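Local coordinates for protein hyaluronidase (Streptomyces koganeiensis, PDB 4UFQ) that probably breaks down hyaluronan by hydrolysing its glycosidic bonds, at residues Lys120-Ile124 against Ala125-Asn129. Sequence-based numbering, arbitrary orientation.
Sequences KGNLI and ALRNN. With SO4 (sulfate ion), chain Q.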
loop_
_atom_site.group_PDB
_atom_site.type_symbol
_atom_site.label_atom_id
_atom_site.label_comp_id
_atom_site.label_asym_id
_atom_site.label_seq_id
_atom_site.Cartn_x
_atom_site.Cartn_y
_atom_site.Cartn_z
ATOM N N LYS B 120 -16.870 -4.031 1.314
ATOM C CA LYS B 120 -16.808 -5.482 1.279
ATOM C C LYS B 120 -15.620 -5.970 0.446
ATOM O O LYS B 120 -15.292 -7.154 0.467
ATOM C CB LYS B 120 -18.137 -6.057 0.780
ATOM C CG LYS B 120 -19.276 -5.801 1.761
ATOM C CD LYS B 120 -20.639 -6.154 1.193
ATOM C CE LYS B 120 -21.737 -5.921 2.225
ATOM N NZ LYS B 120 -21.735 -4.526 2.760
ATOM N N GLY B 121 -14.957 -5.055 -0.259
ATOM C CA GLY B 121 -13.785 -5.410 -1.050
ATOM C C GLY B 121 -12.446 -5.444 -0.322
ATOM O O GLY B 121 -12.322 -4.990 0.818
ATOM N N ASN B 122 -11.425 -5.977 -0.994
ATOM C CA ASN B 122 -10.084 -6.060 -0.421
ATOM C C ASN B 122 -9.557 -4.671 -0.133
ATOM O O ASN B 122 -9.741 -3.761 -0.953
ATOM C CB ASN B 122 -9.103 -6.730 -1.384
ATOM C CG ASN B 122 -9.470 -8.146 -1.711
ATOM O OD1 ASN B 122 -9.832 -8.931 -0.825
ATOM N ND2 ASN B 122 -9.385 -8.492 -2.990
ATOM N N LEU B 123 -8.914 -4.488 1.010
ATOM C CA LEU B 123 -8.289 -3.214 1.317
ATOM C C LEU B 123 -6.983 -3.056 0.535
ATOM O O LEU B 123 -6.681 -1.969 0.018
ATOM C CB LEU B 123 -8.045 -3.096 2.828
ATOM C CG LEU B 123 -9.277 -3.416 3.678
ATOM C CD1 LEU B 123 -8.963 -3.131 5.161
ATOM C CD2 LEU B 123 -10.481 -2.629 3.212
ATOM N N ILE B 124 -6.221 -4.139 0.426
ATOM C CA ILE B 124 -5.032 -4.179 -0.421
ATOM C C ILE B 124 -4.903 -5.598 -0.952
ATOM O O ILE B 124 -5.190 -6.564 -0.240
ATOM C CB ILE B 124 -3.752 -3.704 0.331
ATOM C CG1 ILE B 124 -2.570 -3.613 -0.631
ATOM C CG2 ILE B 124 -3.470 -4.615 1.534
ATOM C CD1 ILE B 124 -1.370 -2.868 -0.052
ATOM N N ALA B 125 -4.505 -5.729 -2.215
ATOM C CA ALA B 125 -4.265 -7.031 -2.820
ATOM C C ALA B 125 -3.046 -6.935 -3.708
ATOM O O ALA B 125 -3.063 -6.188 -4.704
ATOM C CB ALA B 125 -5.455 -7.466 -3.638
ATOM N N LEU B 126 -2.004 -7.670 -3.346
ATOM C CA LEU B 126 -0.763 -7.737 -4.104
ATOM C C LEU B 126 -0.700 -9.087 -4.793
ATOM O O LEU B 126 -0.560 -10.117 -4.116
ATOM C CB LEU B 126 0.469 -7.486 -3.204
ATOM C CG LEU B 126 0.370 -6.264 -2.286
ATOM C CD1 LEU B 126 1.655 -6.113 -1.503
ATOM C CD2 LEU B 126 0.055 -4.983 -3.100
ATOM N N ARG B 127 -0.846 -9.083 -6.119
ATOM C CA ARG B 127 -1.058 -10.290 -6.908
ATOM C C ARG B 127 -0.053 -10.392 -8.037
ATOM O O ARG B 127 -0.342 -10.068 -9.200
ATOM C CB ARG B 127 -2.499 -10.323 -7.440
ATOM C CG ARG B 127 -3.519 -10.585 -6.350
ATOM C CD ARG B 127 -4.985 -10.444 -6.786
ATOM N NE ARG B 127 -5.837 -10.968 -5.710
ATOM C CZ ARG B 127 -7.163 -11.035 -5.732
ATOM N NH1 ARG B 127 -7.839 -10.610 -6.786
ATOM N NH2 ARG B 127 -7.818 -11.531 -4.683
ATOM N N ASN B 128 1.133 -10.870 -7.691
ATOM C CA ASN B 128 2.233 -10.972 -8.636
ATOM C C ASN B 128 2.360 -12.374 -9.214
ATOM O O ASN B 128 2.556 -12.547 -10.426
ATOM C CB ASN B 128 3.521 -10.584 -7.914
ATOM C CG ASN B 128 4.654 -10.306 -8.862
ATOM O OD1 ASN B 128 4.456 -9.699 -9.907
ATOM N ND2 ASN B 128 5.848 -10.776 -8.524
ATOM N N ASN B 129 2.245 -13.373 -8.340
ATOM C CA ASN B 129 2.465 -14.762 -8.729
ATOM C C ASN B 129 1.177 -15.502 -9.082
ATOM O O ASN B 129 0.189 -15.441 -8.345
ATOM C CB ASN B 129 3.245 -15.467 -7.621
ATOM C CG ASN B 129 4.636 -14.899 -7.477
ATOM O OD1 ASN B 129 5.465 -15.045 -8.380
ATOM N ND2 ASN B 129 4.890 -14.207 -6.374
HETATM S S SO4 Q . -11.350 -10.975 -4.939
HETATM O O1 SO4 Q . -11.794 -9.587 -5.092
HETATM O O2 SO4 Q . -12.514 -11.848 -4.750
HETATM O O3 SO4 Q . -10.398 -11.113 -3.832
HETATM O O4 SO4 Q . -10.693 -11.393 -6.178
#
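A sulfate ion, probably from the crystallisation liquor, is held between N122 and R127 where the chain enters strand 124-127 of a trimeric, phage-fibre-like β-structure. The two side chains meet on the anion: N122 ND2 donates to sulfate O3 at 2.9 Å, nearly straight at 170°. R127 comes from further along the strand, its chain extended from CG to NE, and turns the NH1/NH2 edge of its guanidinium to the anion, with the sulfur lying in the guanidinium plane. NH2 of R127 reaches O3 at 2.7 Å, and its NH1 reaches O4 at 3.0 Å. N122 ND2 and R127 NH2 stand 3.8 Å apart with no bond between them, both donating to O3. Further bonds hold both groups: N122 OD1 accepts from K138 NZ, N122 ND2 also donates to Q108 OE1 of the second subunit, and R127 NE forms a salt bridge with D133. D133 and the anion probably share in offsetting the arginine charge. A125 CB is 4.1 Å from N122 ND2, on the same side of the strand as R127. Pointing to the other side, I124 and L126 form an apolar pair, CG1 of I124 lying 3.9 Å from CD2 of L126. I124 has CG1 anti to its backbone N (chi1 -174°), which directs that branch along the strand toward L126. At the start of the strand L123 and I124 both face V137, a classic β-bulge in the antiparallel pairing with strand 132-137. Residues 124-127 also pair in parallel with a strand of the second subunit, where I124 packs on I110 and L126 on V112 of that subunit, while L126 of the third subunit packs on I124.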